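Local coordinates for CsuC (Acinetobacter baumannii, PDB 6FJY), which probably acts as the periplasmic chaperone of archaic chaperone-usher Csu pili, holding pilus subunits such as the tip adhesin CsuE by donor-strand complementation before assembly, at residues 82-87 / 168-173; 12-17 / 123-128. All blocks are in the same frame, centred on the assembly; numbering follows the deposited sequence.

Contact 1: 82-87 / 168-173; sequences DGKEQS and NGQKFA
The carboxylate of Glu85 is the group on which the 82-87 and 168-173 segments meet. OE1 accepts the backbone N-H of Phe172 through its syn lone pair, with OE1 to Phe172 N at 2.8 Å and a distinctly bent N-H...O angle of 132°. OE2 has its stronger partner in the hydroxyl of Tyr123, outside the two segments; the longer, weak one is Lys171, whose NZ lies 3.4 Å from Glu85 OE2 in a salt bridge. The negative charge would be stabilised jointly by this hydroxyl and the lysine. The same carboxylate sits at the edge of the Phe172 ring, its CD in the ring plane and both oxygens 3.2 Å from Phe172 CD1; the two flat groups are turned 36° apart. Glu85 reaches this point with CG anti to the backbone N (chi1 178°) and the chain extended beyond it, whereas Lys171 crosses it at about a right angle and bends at chi3 and chi4 to bring its ammonium back. Glu85 opens strand 85-95 of the PapD-like N-terminal domain, an immunoglobulin-like fold, and the 168-173 loop follows strand 162-167 of the five-stranded sheet in the second domain, so the contact bridges the two halves of the boomerang characteristic of these chaperones. A bridging water extends the grip along the backbone: it accepts from Glu85 N at 2.8 Å and donates to Gln170 O and Gln170 OE1. The Gln170 side chain is bent at chi2; its amide end comes alongside Gly83 O and crosses Lys84 obliquely, with OE1 3.7 Å from Lys84 CE. Further out, Asn200 ND2 holds Gln170 OE1, Asn167 ties down the loop backbone, and Phe121 stacks on the Phe172 ring.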
ATOM      1  N   ASP A  82      -6.393  23.207  -8.334  1.00 83.73           N
ATOM      2  CA  ASP A  82      -5.936  22.579  -9.560  1.00 74.36           C
ATOM      3  C   ASP A  82      -4.413  22.544  -9.577  1.00 67.00           C
ATOM      4  O   ASP A  82      -3.751  23.488  -9.134  1.00 52.40           O
ATOM      5  CB  ASP A  82      -6.472  23.347 -10.780  1.00 75.10           C
ATOM      6  CG  ASP A  82      -8.005  23.447 -10.807  1.00 72.80           C
ATOM      7  OD1 ASP A  82      -8.673  22.942  -9.883  1.00 72.21           O
ATOM      8  OD2 ASP A  82      -8.545  24.035 -11.772  1.00 77.72           O
ATOM      9  N   GLY A  83      -3.860  21.437 -10.073  1.00 67.04           N
ATOM     10  CA  GLY A  83      -2.427  21.281 -10.235  1.00 57.81           C
ATOM     11  C   GLY A  83      -1.615  21.175  -8.964  1.00 56.59           C
ATOM     12  O   GLY A  83      -0.423  21.480  -8.983  1.00 55.55           O
ATOM     13  N   LYS A  84      -2.214  20.746  -7.853  1.00 52.89           N
ATOM     14  CA  LYS A  84      -1.522  20.737  -6.572  1.00 67.97           C
ATOM     15  C   LYS A  84      -1.562  19.358  -5.922  1.00 59.08           C
ATOM     16  O   LYS A  84      -2.598  18.679  -5.910  1.00 45.30           O
ATOM     17  CB  LYS A  84      -2.113  21.783  -5.613  1.00 84.23           C
ATOM     18  CG  LYS A  84      -1.313  23.094  -5.562  1.00101.80           C
ATOM     19  CD  LYS A  84      -1.208  23.754  -6.935  1.00101.64           C
ATOM     20  CE  LYS A  84      -0.131  24.835  -7.000  1.00105.34           C
ATOM     21  NZ  LYS A  84      -0.033  25.480  -8.363  1.00 95.26           N
ATOM     22  N   GLU A  85      -0.416  18.971  -5.371  1.00 61.66           N
ATOM     23  CA  GLU A  85      -0.273  17.765  -4.569  1.00 62.83           C
ATOM     24  C   GLU A  85      -0.303  18.147  -3.089  1.00 57.24           C
ATOM     25  O   GLU A  85       0.647  18.753  -2.580  1.00 44.70           O
ATOM     26  CB  GLU A  85       1.032  17.054  -4.916  1.00 60.70           C
ATOM     27  CG  GLU A  85       1.291  15.807  -4.082  1.00 58.18           C
ATOM     28  CD  GLU A  85       2.624  15.198  -4.368  1.00 50.04           C
ATOM     29  OE1 GLU A  85       3.646  15.804  -3.961  1.00 46.37           O
ATOM     30  OE2 GLU A  85       2.664  14.121  -5.015  1.00 52.42           O
ATOM     31  N   GLN A  86      -1.384  17.777  -2.403  1.00 53.55           N
ATOM     32  CA  GLN A  86      -1.527  18.018  -0.969  1.00 49.89           C
ATOM     33  C   GLN A  86      -1.001  16.822  -0.181  1.00 47.96           C
ATOM     34  O   GLN A  86      -1.304  15.664  -0.503  1.00 36.27           O
ATOM     35  CB  GLN A  86      -2.983  18.269  -0.579  1.00 54.66           C
ATOM     36  CG  GLN A  86      -3.654  19.409  -1.295  1.00 78.56           C
ATOM     37  CD  GLN A  86      -3.142  20.776  -0.872  1.00 79.14           C
ATOM     38  OE1 GLN A  86      -2.386  20.907   0.091  1.00 79.95           O
ATOM     39  NE2 GLN A  86      -3.558  21.801  -1.598  1.00 81.70           N
ATOM     40  N   SER A  87      -0.216  17.114   0.848  1.00 56.53           N
ATOM     41  CA  SER A  87       0.463  16.110   1.645  1.00 57.28           C
ATOM     42  C   SER A  87      -0.225  15.975   2.995  1.00 51.83           C
ATOM     43  O   SER A  87      -0.672  16.964   3.577  1.00 35.60           O
ATOM     44  CB  SER A  87       1.927  16.489   1.836  1.00 65.28           C
ATOM     45  OG  SER A  87       2.530  16.739   0.577  1.00 67.60           O
ATOM     46  N   ASN A 168      11.352  22.650  -6.108  1.00 53.54           N
ATOM     47  CA  ASN A 168      10.603  23.612  -6.912  1.00 51.69           C
ATOM     48  C   ASN A 168       9.546  22.953  -7.786  1.00 51.74           C
ATOM     49  O   ASN A 168       8.872  23.646  -8.554  1.00 50.95           O
ATOM     50  CB  ASN A 168      11.562  24.437  -7.755  1.00 63.71           C
ATOM     51  CG  ASN A 168      12.555  25.181  -6.905  1.00 76.09           C
ATOM     52  OD1 ASN A 168      12.176  25.920  -5.994  1.00 69.91           O
ATOM     53  ND2 ASN A 168      13.839  24.971  -7.172  1.00 80.54           N
ATOM     54  N   GLY A 169       9.452  21.621  -7.751  1.00 59.07           N
ATOM     55  CA  GLY A 169       8.437  20.909  -8.492  1.00 51.72           C
ATOM     56  C   GLY A 169       7.129  20.789  -7.729  1.00 49.00           C
ATOM     57  O   GLY A 169       7.036  21.078  -6.542  1.00 44.76           O
ATOM     58  N   GLN A 170       6.103  20.335  -8.447  1.00 61.39           N
ATOM     59  CA  GLN A 170       4.767  20.163  -7.900  1.00 60.62           C
ATOM     60  C   GLN A 170       4.554  18.791  -7.264  1.00 63.28           C
ATOM     61  O   GLN A 170       3.447  18.516  -6.788  1.00 57.85           O
ATOM     62  CB  GLN A 170       3.717  20.382  -8.997  1.00 58.95           C
ATOM     63  CG  GLN A 170       3.766  21.743  -9.712  1.00 63.89           C
ATOM     64  CD  GLN A 170       3.102  22.877  -8.925  1.00 73.29           C
ATOM     65  OE1 GLN A 170       2.755  22.730  -7.753  1.00 65.32           O
ATOM     66  NE2 GLN A 170       2.889  24.001  -9.592  1.00 83.15           N
ATOM     67  N   LYS A 171       5.566  17.915  -7.264  1.00 55.35           N
ATOM     68  CA  LYS A 171       5.462  16.610  -6.614  1.00 57.59           C
ATOM     69  C   LYS A 171       6.631  16.418  -5.653  1.00 49.39           C
ATOM     70  O   LYS A 171       7.692  17.030  -5.802  1.00 43.37           O
ATOM     71  CB  LYS A 171       5.435  15.446  -7.604  1.00 44.95           C
ATOM     72  CG  LYS A 171       4.153  15.330  -8.410  1.00 57.05           C
ATOM     73  CD  LYS A 171       4.076  14.004  -9.136  1.00 62.73           C
ATOM     74  CE  LYS A 171       3.587  12.886  -8.205  1.00 60.65           C
ATOM     75  NZ  LYS A 171       4.633  12.451  -7.253  1.00 63.73           N
ATOM     76  N   PHE A 172       6.401  15.594  -4.635  1.00 60.07           N
ATOM     77  CA  PHE A 172       7.397  15.319  -3.607  1.00 46.43           C
ATOM     78  C   PHE A 172       8.518  14.423  -4.131  1.00 49.89           C
ATOM     79  O   PHE A 172       8.375  13.697  -5.118  1.00 43.89           O
ATOM     80  CB  PHE A 172       6.755  14.645  -2.392  1.00 55.93           C
ATOM     81  CG  PHE A 172       6.283  13.231  -2.652  1.00 54.84           C
ATOM     82  CD1 PHE A 172       5.057  12.995  -3.264  1.00 54.68           C
ATOM     83  CD2 PHE A 172       7.072  12.143  -2.308  1.00 55.17           C
ATOM     84  CE1 PHE A 172       4.613  11.694  -3.507  1.00 60.37           C
ATOM     85  CE2 PHE A 172       6.638  10.834  -2.551  1.00 56.86           C
ATOM     86  CZ  PHE A 172       5.406  10.610  -3.156  1.00 45.20           C
ATOM     87  N   ALA A 173       9.637  14.464  -3.416  1.00 51.47           N
ATOM     88  CA  ALA A 173      10.752  13.554  -3.602  1.00 46.67           C
ATOM     89  C   ALA A 173      10.937  12.762  -2.314  1.00 52.42           C
ATOM     90  O   ALA A 173      10.910  13.337  -1.223  1.00 44.17           O
ATOM     91  CB  ALA A 173      12.039  14.306  -3.948  1.00 54.54           C
TER
HETATM   92  O   HOH W   1       1.817  20.579  -5.618  1.00 46.50           O

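Contact 2: 12-17 / 123-128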
ATOM      1  N   ILE A  12      -5.044   9.690  -3.243  1.00 57.90           N
ATOM      2  CA  ILE A  12      -6.373   9.982  -3.772  1.00 57.14           C
ATOM      3  C   ILE A  12      -6.176  10.789  -5.050  1.00 59.94           C
ATOM      4  O   ILE A  12      -5.705  11.932  -5.001  1.00 55.29           O
ATOM      5  CB  ILE A  12      -7.221  10.762  -2.760  1.00 55.67           C
ATOM      6  CG1 ILE A  12      -7.074  10.147  -1.366  1.00 52.38           C
ATOM      7  CG2 ILE A  12      -8.687  10.783  -3.197  1.00 65.56           C
ATOM      8  CD1 ILE A  12      -7.913  10.820  -0.292  1.00 40.52           C
ATOM      9  N   GLU A  13      -6.515  10.198  -6.195  1.00 68.92           N
ATOM     10  CA  GLU A  13      -6.297  10.875  -7.464  1.00 61.69           C
ATOM     11  C   GLU A  13      -7.307  12.011  -7.648  1.00 60.30           C
ATOM     12  O   GLU A  13      -8.276  12.159  -6.885  1.00 39.31           O
ATOM     13  CB  GLU A  13      -6.367   9.880  -8.624  1.00 63.68           C
ATOM     14  CG  GLU A  13      -5.394   8.699  -8.500  1.00 61.73           C
ATOM     15  CD  GLU A  13      -3.950   9.068  -8.721  1.00 64.02           C
ATOM     16  OE1 GLU A  13      -3.674  10.217  -9.120  1.00 54.07           O
ATOM     17  OE2 GLU A  13      -3.087   8.194  -8.502  1.00 54.82           O
ATOM     18  N   ALA A  14      -7.064  12.829  -8.683  1.00 68.76           N
ATOM     19  CA  ALA A  14      -7.892  14.014  -8.902  1.00 69.00           C
ATOM     20  C   ALA A  14      -9.342  13.648  -9.188  1.00 78.68           C
ATOM     21  O   ALA A  14     -10.259  14.352  -8.752  1.00 87.29           O
ATOM     22  CB  ALA A  14      -7.322  14.859 -10.040  1.00 69.88           C
ATOM     23  N   ASN A  15      -9.577  12.548  -9.902  1.00 83.41           N
ATOM     24  CA  ASN A  15     -10.936  12.142 -10.244  1.00 85.87           C
ATOM     25  C   ASN A  15     -11.540  11.166  -9.235  1.00 83.68           C
ATOM     26  O   ASN A  15     -12.612  10.608  -9.491  1.00 78.31           O
ATOM     27  CB  ASN A  15     -10.978  11.531 -11.647  1.00 81.88           C
ATOM     28  CG  ASN A  15     -10.091  10.310 -11.790  1.00 89.49           C
ATOM     29  OD1 ASN A  15      -9.632   9.728 -10.804  1.00 74.51           O
ATOM     30  ND2 ASN A  15      -9.852   9.909 -13.030  1.00102.97           N
ATOM     31  N   GLU A  16     -10.868  10.933  -8.112  1.00 81.84           N
ATOM     32  CA  GLU A  16     -11.362  10.073  -7.042  1.00 70.71           C
ATOM     33  C   GLU A  16     -11.786  10.922  -5.852  1.00 59.76           C
ATOM     34  O   GLU A  16     -11.055  11.822  -5.436  1.00 47.39           O
ATOM     35  CB  GLU A  16     -10.293   9.068  -6.608  1.00 58.08           C
ATOM     36  CG  GLU A  16      -9.944   7.998  -7.637  1.00 66.89           C
ATOM     37  CD  GLU A  16      -8.791   7.120  -7.186  1.00 63.93           C
ATOM     38  OE1 GLU A  16      -8.210   7.401  -6.117  1.00 60.22           O
ATOM     39  OE2 GLU A  16      -8.473   6.142  -7.890  1.00 65.88           O
ATOM     40  N   LYS A  17     -12.966  10.633  -5.311  1.00 64.90           N
ATOM     41  CA  LYS A  17     -13.417  11.319  -4.109  1.00 72.82           C
ATOM     42  C   LYS A  17     -12.883  10.674  -2.830  1.00 65.83           C
ATOM     43  O   LYS A  17     -12.938  11.296  -1.763  1.00 51.51           O
ATOM     44  CB  LYS A  17     -14.947  11.395  -4.105  1.00 73.56           C
ATOM     45  CG  LYS A  17     -15.643  10.603  -3.034  1.00 81.59           C
ATOM     46  CD  LYS A  17     -16.803  11.404  -2.471  1.00 86.92           C
ATOM     47  CE  LYS A  17     -16.329  12.768  -1.986  1.00 92.70           C
ATOM     48  NZ  LYS A  17     -17.437  13.547  -1.372  1.00100.94           N
ATOM     49  N   TYR A 123      -4.619  14.814  -4.807  1.00 52.11           N
ATOM     50  CA  TYR A 123      -4.274  15.540  -6.019  1.00 62.44           C
ATOM     51  C   TYR A 123      -5.441  16.381  -6.501  1.00 61.78           C
ATOM     52  O   TYR A 123      -6.578  15.904  -6.567  1.00 43.89           O
ATOM     53  CB  TYR A 123      -3.811  14.576  -7.123  1.00 58.02           C
ATOM     54  CG  TYR A 123      -2.514  13.919  -6.738  1.00 54.51           C
ATOM     55  CD1 TYR A 123      -1.304  14.551  -6.995  1.00 48.29           C
ATOM     56  CD2 TYR A 123      -2.495  12.696  -6.061  1.00 54.17           C
ATOM     57  CE1 TYR A 123      -0.110  13.968  -6.614  1.00 51.31           C
ATOM     58  CE2 TYR A 123      -1.299  12.101  -5.674  1.00 47.29           C
ATOM     59  CZ  TYR A 123      -0.116  12.747  -5.937  1.00 43.07           C
ATOM     60  OH  TYR A 123       1.079  12.186  -5.568  1.00 44.61           O
ATOM     61  N   GLY A 124      -5.146  17.637  -6.812  1.00 60.70           N
ATOM     62  CA  GLY A 124      -6.064  18.479  -7.536  1.00 73.28           C
ATOM     63  C   GLY A 124      -6.039  18.172  -9.019  1.00 69.75           C
ATOM     64  O   GLY A 124      -5.311  17.304  -9.494  1.00 57.22           O
ATOM     65  N   LYS A 125      -6.848  18.926  -9.761  1.00 69.84           N
ATOM     66  CA  LYS A 125      -7.050  18.645 -11.173  1.00 77.37           C
ATOM     67  C   LYS A 125      -5.763  18.836 -11.955  1.00 64.30           C
ATOM     68  O   LYS A 125      -4.997  19.769 -11.704  1.00 55.66           O
ATOM     69  CB  LYS A 125      -8.135  19.564 -11.737  1.00 99.68           C
ATOM     70  CG  LYS A 125      -9.486  19.408 -11.055  1.00113.62           C
ATOM     71  CD  LYS A 125      -9.928  17.949 -11.021  1.00123.95           C
ATOM     72  CE  LYS A 125     -10.198  17.406 -12.420  1.00124.76           C
ATOM     73  NZ  LYS A 125     -10.619  15.977 -12.383  1.00123.63           N
ATOM     74  N   GLY A 126      -5.524  17.944 -12.912  1.00 67.79           N
ATOM     75  CA  GLY A 126      -4.397  18.107 -13.807  1.00 66.09           C
ATOM     76  C   GLY A 126      -3.084  17.564 -13.305  1.00 56.32           C
ATOM     77  O   GLY A 126      -2.042  17.869 -13.902  1.00 45.62           O
ATOM     78  N   ILE A 127      -3.094  16.815 -12.199  1.00 67.14           N
ATOM     79  CA  ILE A 127      -1.886  16.240 -11.618  1.00 64.05           C
ATOM     80  C   ILE A 127      -2.279  14.983 -10.850  1.00 72.69           C
ATOM     81  O   ILE A 127      -3.375  14.906 -10.289  1.00 58.95           O
ATOM     82  CB  ILE A 127      -1.172  17.265 -10.712  1.00 55.89           C
ATOM     83  CG1 ILE A 127       0.184  16.741 -10.237  1.00 68.49           C
ATOM     84  CG2 ILE A 127      -2.060  17.635  -9.525  1.00 55.99           C
ATOM     85  CD1 ILE A 127       1.011  17.801  -9.515  1.00 67.06           C
ATOM     86  N   GLY A 128      -1.392  13.980 -10.862  1.00 77.69           N
ATOM     87  CA  GLY A 128      -1.664  12.704 -10.237  1.00 81.25           C
ATOM     88  C   GLY A 128      -0.440  12.114  -9.557  1.00 74.35           C
ATOM     89  O   GLY A 128       0.632  12.719  -9.523  1.00 58.24           O
TER
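Tyr123 has CG anti to its carbonyl carbon (chi1 -66°), and with chi2 at -85° its ring lies against Gly128, whose carbonyl carbon sits 3.5 Å above the ring plane, over the centre. Glu13 also starts beside its backbone N and then bends at chi2 (-72°), which swings a side chain that sets out away from 123-128 back onto it, placing OE1 3.4 Å from Gly128 CA. There the carboxylate oxygen accepts a hydrogen bond from Ser129 N just beyond the segment. The backbones are joined by Tyr123 N, which donates to Ile12 O at 3.1 Å, nearly along the C=O axis although the hydrogen bond is bent at the hydrogen. Close by, Ala14 CA approaches Tyr123 O at 3.3 Å in a CH...O contact, and its methyl group presses on the next carbonyl, with CB 3.2 Å from Gly124 O. Lys125 curls at chi2 and chi3 so that its aliphatic part passes alongside that methyl. The type I turn Glu13-Glu16 is closed by Glu16 N to Glu13 O at 3.1 Å, while Glu16 OE1 takes Glu13 N from above its carboxylate plane, a nearly straight bond. Here the parallel pairing of strands 11-12 and 109-123 ends in two beta turns, the second a type II turn from Gly124 to Ile127, where these strands run out toward helix 133-140, in the immunoglobulin-like PapD-type N-terminal domain.

Overall arrangement
Contacts 1 and 2 lie about 11 Å apart, centre to centre, on the same side of the chain's centre, and their segments alternate along the sequence: 12-17, 82-87, 123-128, 168-173. Strand 85-95 contributes to contact 1 and its antiparallel neighbour 109-123 to contact 2; the probable bond from Gly83 N to Lys125 O, 2.6 Å, continues that pairing into the loops. Contact 2 lies within the N-terminal domain, whereas contact 1 reaches from it to the loop between strands 162-167 and 173-175. The probable Glu85 OE2 to Tyr123 OH bond (2.6 Å) joins them, supplemented by Lys171 CE packing on Gly128 O. Segments 82-87 and 123-128 thus face the 168-173 loop, and 12-17 is joined to it through 123-128.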